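Probable glutathione S-transferase GSTU1 (Oryza sativa, PDB 1OYJ) conjugates reduced glutathione to a wide range of hydrophobic electrophiles, as a tau-class glutathione transferase of rice linked to herbicide detoxification. Local coordinates at residues A[11-16]-A[214-219]; A[121-126]-A[173-178]. All coordinates share one frame; numbering follows the deposited sequence.

Contact 1. Residues A[11-16]-A[214-219]; sequences DFWVSP and PEKVYD
The indole of Trp13 is sandwiched: NZ of Lys216 stands over one face of its six-membered ring, and CB of its own neighbour Val14 lies on the other, 3.4 Å from the plane and toward the rim. The lysine brings both charge and carbon. NZ is 4.8 Å from the centroid of the benzo ring and 24° off its normal, a cation-pi geometry, while CE comes in obliquely to 3.5 Å from both CH2 and CZ3 of Trp13. The Lys216 chain is bent at chi2 (143°) and crosses the indole at a slant. On Trp13, the CB bond heads toward the helix, and CG between the backbone N and the carbonyl carbon (chi1 71°) puts CZ3 and CH2 against Lys216. Beneath this pair, Val14 CG2 meets Val217 CG2 at 4.4 Å, a loose apolar touch on the buried side.

The segment 11-16 is the loop that follows the first strand of the thioredoxin-like domain. A type I turn from Phe12 to Ser15, closed by Ser15 N to Phe12 O at 3.0 Å, presents Trp13 and Val14 to the helix and leads to Ser15, which binds glutathione and N-caps helix 16-28 through OG on Gly18 N. The contact thus joins the loop that carries the glutathione-binding Ser15 to helix 214-229 of the all-helical domain. Around it, Trp13 also rests on Tyr34 of strand 33-36, Val14 on Phe220 one turn further along helix 214-229, and Val217 on Ser178 of helix 176-183.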
loop_
_atom_site.group_PDB
_atom_site.type_symbol
_atom_site.label_atom_id
_atom_site.label_comp_id
_atom_site.label_asym_id
_atom_site.label_seq_id
_atom_site.Cartn_x
_atom_site.Cartn_y
_atom_site.Cartn_z
ATOM N N ASP A 11 -2.873 -11.052 16.816
ATOM C CA ASP A 11 -2.907 -11.779 15.552
ATOM C C ASP A 11 -4.000 -12.865 15.557
ATOM O O ASP A 11 -4.785 -13.014 16.544
ATOM C CB ASP A 11 -1.477 -12.270 15.405
ATOM C CG ASP A 11 -1.037 -12.583 13.968
ATOM O OD1 ASP A 11 -1.873 -12.677 13.035
ATOM O OD2 ASP A 11 0.188 -12.745 13.747
ATOM N N PHE A 12 -4.110 -13.598 14.470
ATOM C CA PHE A 12 -5.071 -14.657 14.278
ATOM C C PHE A 12 -4.206 -15.750 13.644
ATOM O O PHE A 12 -3.451 -15.466 12.668
ATOM C CB PHE A 12 -6.215 -14.210 13.384
ATOM C CG PHE A 12 -7.178 -15.311 13.069
ATOM C CD1 PHE A 12 -7.735 -16.027 14.084
ATOM C CD2 PHE A 12 -7.610 -15.546 11.793
ATOM C CE1 PHE A 12 -8.666 -17.062 13.847
ATOM C CE2 PHE A 12 -8.566 -16.564 11.538
ATOM C CZ PHE A 12 -9.060 -17.347 12.574
ATOM N N TRP A 13 -4.228 -16.967 14.175
ATOM C CA TRP A 13 -3.226 -18.011 13.764
ATOM C C TRP A 13 -2.990 -18.207 12.267
ATOM O O TRP A 13 -1.860 -18.268 11.809
ATOM C CB TRP A 13 -3.575 -19.363 14.478
ATOM C CG TRP A 13 -4.791 -20.009 13.964
ATOM C CD1 TRP A 13 -5.996 -19.780 14.347
ATOM C CD2 TRP A 13 -4.859 -20.975 12.942
ATOM N NE1 TRP A 13 -6.912 -20.473 13.585
ATOM C CE2 TRP A 13 -6.212 -21.270 12.737
ATOM C CE3 TRP A 13 -3.908 -21.632 12.176
ATOM C CZ2 TRP A 13 -6.654 -22.143 11.757
ATOM C CZ3 TRP A 13 -4.329 -22.528 11.242
ATOM C CH2 TRP A 13 -5.666 -22.804 11.051
ATOM N N VAL A 14 -4.057 -18.340 11.505
ATOM C CA VAL A 14 -3.996 -18.659 10.063
ATOM C C VAL A 14 -3.768 -17.415 9.170
ATOM O O VAL A 14 -3.609 -17.535 7.957
ATOM C CB VAL A 14 -5.307 -19.362 9.650
ATOM C CG1 VAL A 14 -6.445 -18.300 9.501
ATOM C CG2 VAL A 14 -5.144 -20.141 8.336
ATOM N N SER A 15 -3.752 -16.205 9.759
ATOM C CA SER A 15 -3.503 -14.978 8.958
ATOM C C SER A 15 -2.149 -14.886 8.251
ATOM O O SER A 15 -1.136 -14.775 8.885
ATOM C CB SER A 15 -3.631 -13.692 9.784
ATOM O OG SER A 15 -3.423 -12.565 8.980
ATOM N N PRO A 16 -2.200 -14.769 6.939
ATOM C CA PRO A 16 -0.980 -14.594 6.147
ATOM C C PRO A 16 -0.338 -13.269 6.476
ATOM O O PRO A 16 0.889 -13.145 6.451
ATOM C CB PRO A 16 -1.477 -14.680 4.733
ATOM C CG PRO A 16 -2.937 -14.445 4.777
ATOM C CD PRO A 16 -3.380 -14.908 6.106
ATOM N N PRO A 214 0.121 -26.912 4.513
ATOM C CA PRO A 214 -0.928 -26.746 3.483
ATOM C C PRO A 214 -2.225 -27.476 3.806
ATOM O O PRO A 214 -3.325 -27.003 3.429
ATOM C CB PRO A 214 -0.291 -27.338 2.228
ATOM C CG PRO A 214 1.215 -27.345 2.505
ATOM C CD PRO A 214 1.402 -27.455 3.965
ATOM N N GLU A 215 -2.127 -28.612 4.518
ATOM C CA GLU A 215 -3.307 -29.392 4.798
ATOM C C GLU A 215 -4.134 -28.673 5.861
ATOM O O GLU A 215 -5.344 -28.621 5.822
ATOM C CB GLU A 215 -2.873 -30.785 5.329
ATOM C CG GLU A 215 -2.259 -31.718 4.299
ATOM C CD GLU A 215 -0.751 -31.493 4.094
ATOM O OE1 GLU A 215 -0.103 -30.672 4.810
ATOM O OE2 GLU A 215 -0.226 -32.104 3.117
ATOM N N LYS A 216 -3.479 -28.092 6.838
ATOM C CA LYS A 216 -4.236 -27.336 7.808
ATOM C C LYS A 216 -4.965 -26.136 7.203
ATOM O O LYS A 216 -6.123 -25.863 7.518
ATOM C CB LYS A 216 -3.296 -26.863 8.895
ATOM C CG LYS A 216 -4.083 -26.284 10.042
ATOM C CD LYS A 216 -3.604 -26.524 11.340
ATOM C CE LYS A 216 -4.538 -25.878 12.383
ATOM N NZ LYS A 216 -4.166 -26.275 13.671
ATOM N N VAL A 217 -4.336 -25.480 6.259
ATOM C CA VAL A 217 -4.962 -24.359 5.570
ATOM C C VAL A 217 -6.082 -24.847 4.710
ATOM O O VAL A 217 -7.133 -24.254 4.723
ATOM C CB VAL A 217 -3.955 -23.521 4.740
ATOM C CG1 VAL A 217 -4.614 -22.447 3.855
ATOM C CG2 VAL A 217 -2.950 -22.830 5.636
ATOM N N TYR A 218 -5.931 -25.992 4.082
ATOM C CA TYR A 218 -7.018 -26.495 3.222
ATOM C C TYR A 218 -8.249 -26.797 4.041
ATOM O O TYR A 218 -9.361 -26.651 3.552
ATOM C CB TYR A 218 -6.642 -27.730 2.487
ATOM C CG TYR A 218 -7.660 -28.221 1.432
ATOM C CD1 TYR A 218 -8.161 -27.374 0.480
ATOM C CD2 TYR A 218 -8.091 -29.531 1.418
ATOM C CE1 TYR A 218 -9.035 -27.804 -0.478
ATOM C CE2 TYR A 218 -9.001 -29.970 0.449
ATOM C CZ TYR A 218 -9.448 -29.091 -0.477
ATOM O OH TYR A 218 -10.347 -29.448 -1.431
ATOM N N ASP A 219 -8.026 -27.283 5.258
ATOM C CA ASP A 219 -9.106 -27.571 6.194
ATOM C C ASP A 219 -9.788 -26.290 6.640
ATOM O O ASP A 219 -11.039 -26.171 6.682
ATOM C CB ASP A 219 -8.503 -28.326 7.351
ATOM C CG ASP A 219 -8.420 -29.808 7.071
ATOM O OD1 ASP A 219 -9.079 -30.324 6.103
ATOM O OD2 ASP A 219 -7.680 -30.503 7.761
#

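Contact 2. Residues A[121-126]-A[173-178]; sequences RLWRLK and TAWFYS. With GSH (glutathione), chain O.
Two buried tryptophans, Trp123 and Trp175, meet with ring planes only 30° apart, yet slid so far that the six-membered rings barely overlap, their centroids 5.6 Å apart. They join the end of helix 97-124 to the region leading into helix 176-183 inside the all-helical C-terminal domain of the GST fold. CZ2 and CH2 of Trp123 meet CE3 and CZ3 of Trp175, closest at CH2 to CE3, 3.5 Å, and the two side chains cross at about a right angle. Trp123 reaches over with CG between its backbone N and carbonyl carbon (chi1 44°), and Val221 and Leu224 of helix 214-229 pack against it.

Arg121, two residues before Trp123, serves a bound glutathione instead. Its chain, extended from CG to NE, lays one face of the guanidinium against the ligand sulfur, which sits toward the rim of that face; Lys114 NZ hydrogen-bonds the same ligand. With an alanine here, the sulfur would probably lose the cationic face beside it, and Glu136 its long, weak ion-pair partner. Within the two segments, the closest approach to this glutathione is Arg121 NH1 to SG2, 3.4 Å.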
loop_
_atom_site.group_PDB
_atom_site.type_symbol
_atom_site.label_atom_id
_atom_site.label_comp_id
_atom_site.label_asym_id
_atom_site.label_seq_id
_atom_site.Cartn_x
_atom_site.Cartn_y
_atom_site.Cartn_z
ATOM N N ARG A 121 -11.679 -15.731 -3.974
ATOM C CA ARG A 121 -12.652 -16.090 -4.995
ATOM C C ARG A 121 -12.643 -17.564 -5.288
ATOM O O ARG A 121 -13.683 -18.101 -5.693
ATOM C CB ARG A 121 -12.342 -15.382 -6.314
ATOM C CG ARG A 121 -12.396 -13.835 -6.125
ATOM C CD ARG A 121 -12.039 -13.066 -7.374
ATOM N NE ARG A 121 -12.311 -11.639 -7.236
ATOM C CZ ARG A 121 -12.243 -10.783 -8.256
ATOM N NH1 ARG A 121 -11.909 -11.213 -9.481
ATOM N NH2 ARG A 121 -12.549 -9.511 -8.062
ATOM N N LEU A 122 -11.489 -18.226 -5.107
ATOM C CA LEU A 122 -11.410 -19.637 -5.469
ATOM C C LEU A 122 -12.293 -20.483 -4.546
ATOM O O LEU A 122 -12.794 -21.555 -4.941
ATOM C CB LEU A 122 -9.998 -20.147 -5.422
ATOM C CG LEU A 122 -8.995 -19.409 -6.283
ATOM C CD1 LEU A 122 -7.644 -20.049 -6.197
ATOM C CD2 LEU A 122 -9.397 -19.391 -7.745
ATOM N N TRP A 123 -12.532 -20.019 -3.336
ATOM C CA TRP A 123 -13.409 -20.851 -2.518
ATOM C C TRP A 123 -14.760 -20.262 -2.291
ATOM O O TRP A 123 -15.622 -20.923 -1.641
ATOM C CB TRP A 123 -12.791 -21.290 -1.182
ATOM C CG TRP A 123 -12.109 -20.286 -0.499
ATOM C CD1 TRP A 123 -12.625 -19.397 0.333
ATOM C CD2 TRP A 123 -10.728 -20.020 -0.584
ATOM N NE1 TRP A 123 -11.641 -18.574 0.812
ATOM C CE2 TRP A 123 -10.470 -18.908 0.223
ATOM C CE3 TRP A 123 -9.676 -20.595 -1.285
ATOM C CZ2 TRP A 123 -9.235 -18.358 0.357
ATOM C CZ3 TRP A 123 -8.427 -20.055 -1.131
ATOM C CH2 TRP A 123 -8.216 -18.956 -0.309
ATOM N N ARG A 124 -14.936 -19.031 -2.768
ATOM C CA ARG A 124 -16.233 -18.370 -2.719
ATOM C C ARG A 124 -17.072 -18.701 -3.943
ATOM O O ARG A 124 -18.288 -18.714 -3.888
ATOM C CB ARG A 124 -16.081 -16.885 -2.681
ATOM C CG ARG A 124 -15.854 -16.279 -1.332
ATOM C CD ARG A 124 -15.376 -14.774 -1.371
ATOM N NE ARG A 124 -15.006 -14.325 -0.018
ATOM C CZ ARG A 124 -15.083 -13.064 0.459
ATOM N NH1 ARG A 124 -14.729 -12.821 1.726
ATOM N NH2 ARG A 124 -15.492 -12.053 -0.310
ATOM N N LEU A 125 -16.427 -19.014 -5.042
ATOM C CA LEU A 125 -17.145 -19.296 -6.265
ATOM C C LEU A 125 -17.201 -20.793 -6.514
ATOM O O LEU A 125 -16.561 -21.542 -5.783
ATOM C CB LEU A 125 -16.433 -18.607 -7.408
ATOM C CG LEU A 125 -16.291 -17.098 -7.241
ATOM C CD1 LEU A 125 -15.389 -16.645 -8.364
ATOM C CD2 LEU A 125 -17.644 -16.368 -7.283
ATOM N N LYS A 126 -18.000 -21.236 -7.502
ATOM C CA LYS A 126 -18.057 -22.641 -7.902
ATOM C C LYS A 126 -18.146 -22.765 -9.439
ATOM O O LYS A 126 -18.265 -21.751 -10.147
ATOM C CB LYS A 126 -19.248 -23.315 -7.274
ATOM C CG LYS A 126 -20.449 -22.483 -7.365
ATOM C CD LYS A 126 -21.478 -22.918 -6.350
ATOM C CE LYS A 126 -22.863 -22.478 -6.806
ATOM N NZ LYS A 126 -23.866 -23.505 -6.399
ATOM N N THR A 173 2.334 -19.157 0.344
ATOM C CA THR A 173 2.777 -20.480 -0.130
ATOM C C THR A 173 2.008 -21.598 0.637
ATOM O O THR A 173 1.809 -22.685 0.127
ATOM C CB THR A 173 4.244 -20.706 -0.015
ATOM O OG1 THR A 173 4.691 -20.736 1.374
ATOM C CG2 THR A 173 5.010 -19.635 -0.777
ATOM N N ALA A 174 1.548 -21.302 1.851
ATOM C CA ALA A 174 0.774 -22.264 2.574
ATOM C C ALA A 174 -0.671 -22.480 2.037
ATOM O O ALA A 174 -1.311 -23.454 2.431
ATOM C CB ALA A 174 0.671 -21.907 4.025
ATOM N N TRP A 175 -1.114 -21.574 1.185
ATOM C CA TRP A 175 -2.398 -21.628 0.520
ATOM C C TRP A 175 -2.265 -22.152 -0.884
ATOM O O TRP A 175 -3.286 -22.324 -1.563
ATOM C CB TRP A 175 -3.019 -20.214 0.518
ATOM C CG TRP A 175 -3.197 -19.617 1.866
ATOM C CD1 TRP A 175 -2.261 -19.287 2.710
ATOM C CD2 TRP A 175 -4.434 -19.307 2.523
ATOM N NE1 TRP A 175 -2.791 -18.761 3.857
ATOM C CE2 TRP A 175 -4.133 -18.765 3.757
ATOM C CE3 TRP A 175 -5.754 -19.423 2.182
ATOM C CZ2 TRP A 175 -5.105 -18.322 4.646
ATOM C CZ3 TRP A 175 -6.698 -19.032 3.102
ATOM C CH2 TRP A 175 -6.370 -18.474 4.281
ATOM N N PHE A 176 -1.050 -22.416 -1.368
ATOM C CA PHE A 176 -0.921 -22.804 -2.775
ATOM C C PHE A 176 -1.758 -24.087 -3.048
ATOM O O PHE A 176 -2.479 -24.195 -4.025
ATOM C CB PHE A 176 0.523 -23.009 -3.233
ATOM C CG PHE A 176 1.287 -21.714 -3.539
ATOM C CD1 PHE A 176 0.708 -20.466 -3.368
ATOM C CD2 PHE A 176 2.615 -21.785 -3.938
ATOM C CE1 PHE A 176 1.417 -19.331 -3.603
ATOM C CE2 PHE A 176 3.296 -20.571 -4.236
ATOM C CZ PHE A 176 2.717 -19.410 -4.027
ATOM N N TYR A 177 -1.711 -24.996 -2.098
ATOM C CA TYR A 177 -2.384 -26.279 -2.222
ATOM C C TYR A 177 -3.850 -26.054 -2.375
ATOM O O TYR A 177 -4.443 -26.639 -3.261
ATOM C CB TYR A 177 -2.035 -27.228 -1.046
ATOM C CG TYR A 177 -2.856 -28.527 -1.055
ATOM C CD1 TYR A 177 -2.636 -29.521 -2.020
ATOM C CD2 TYR A 177 -3.864 -28.740 -0.141
ATOM C CE1 TYR A 177 -3.424 -30.747 -2.045
ATOM C CE2 TYR A 177 -4.616 -29.939 -0.139
ATOM C CZ TYR A 177 -4.396 -30.941 -1.099
ATOM O OH TYR A 177 -5.152 -32.121 -1.121
ATOM N N SER A 178 -4.419 -25.188 -1.542
ATOM C CA SER A 178 -5.805 -24.834 -1.605
ATOM C C SER A 178 -6.165 -24.143 -2.942
ATOM O O SER A 178 -7.248 -24.392 -3.474
ATOM C CB SER A 178 -6.181 -23.939 -0.408
ATOM O OG SER A 178 -6.013 -24.616 0.826
HETATM N N1 GSH O . -9.860 -3.086 -9.853
HETATM C CA1 GSH O . -10.161 -4.494 -9.585
HETATM C C1 GSH O . -11.387 -4.853 -10.393
HETATM O O11 GSH O . -12.382 -5.323 -9.856
HETATM O O12 GSH O . -11.418 -4.661 -11.592
HETATM C CB1 GSH O . -8.893 -5.358 -9.934
HETATM C CG1 GSH O . -9.095 -6.846 -9.619
HETATM C CD1 GSH O . -7.909 -7.827 -9.746
HETATM O OE1 GSH O . -6.879 -7.642 -9.123
HETATM N N2 GSH O . -8.117 -8.903 -10.512
HETATM C CA2 GSH O . -7.281 -10.106 -10.511
HETATM C C2 GSH O . -6.609 -10.313 -11.826
HETATM O O2 GSH O . -6.086 -11.414 -12.117
HETATM C CB2 GSH O . -8.096 -11.323 -10.111
HETATM S SG2 GSH O . -8.702 -11.091 -8.431
HETATM N N3 GSH O . -6.607 -9.182 -12.593
HETATM C CA3 GSH O . -5.853 -9.110 -13.833
HETATM C C3 GSH O . -4.332 -9.165 -13.691
HETATM O O31 GSH O . -3.811 -8.947 -12.545
HETATM O O32 GSH O . -3.647 -9.427 -14.736
#

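Overall arrangement
Contact 2 is nested within the long loop of chain that contact 1 closes, and the two centres lie about 12 Å apart. They share an interface: Val217 CG1 packs on Trp175 CD2 at 3.4 Å, and Tyr218 CA lies 3.2 Å from Ser178 OG, so the start of helix 214-229 packs on segment 173-178 as well as on the 11-16 loop, and Val14 CG2 is itself 4.1 Å from Trp175 CZ2. From the helical side, Trp175 comes with its side chain about 7 Å from that of Ser15, the glutathione-binding residue of contact 1. Arg121 of contact 2 belongs to a separate glutathione pocket, lined also by Lys114, Cys118, Glu136 and Ile140.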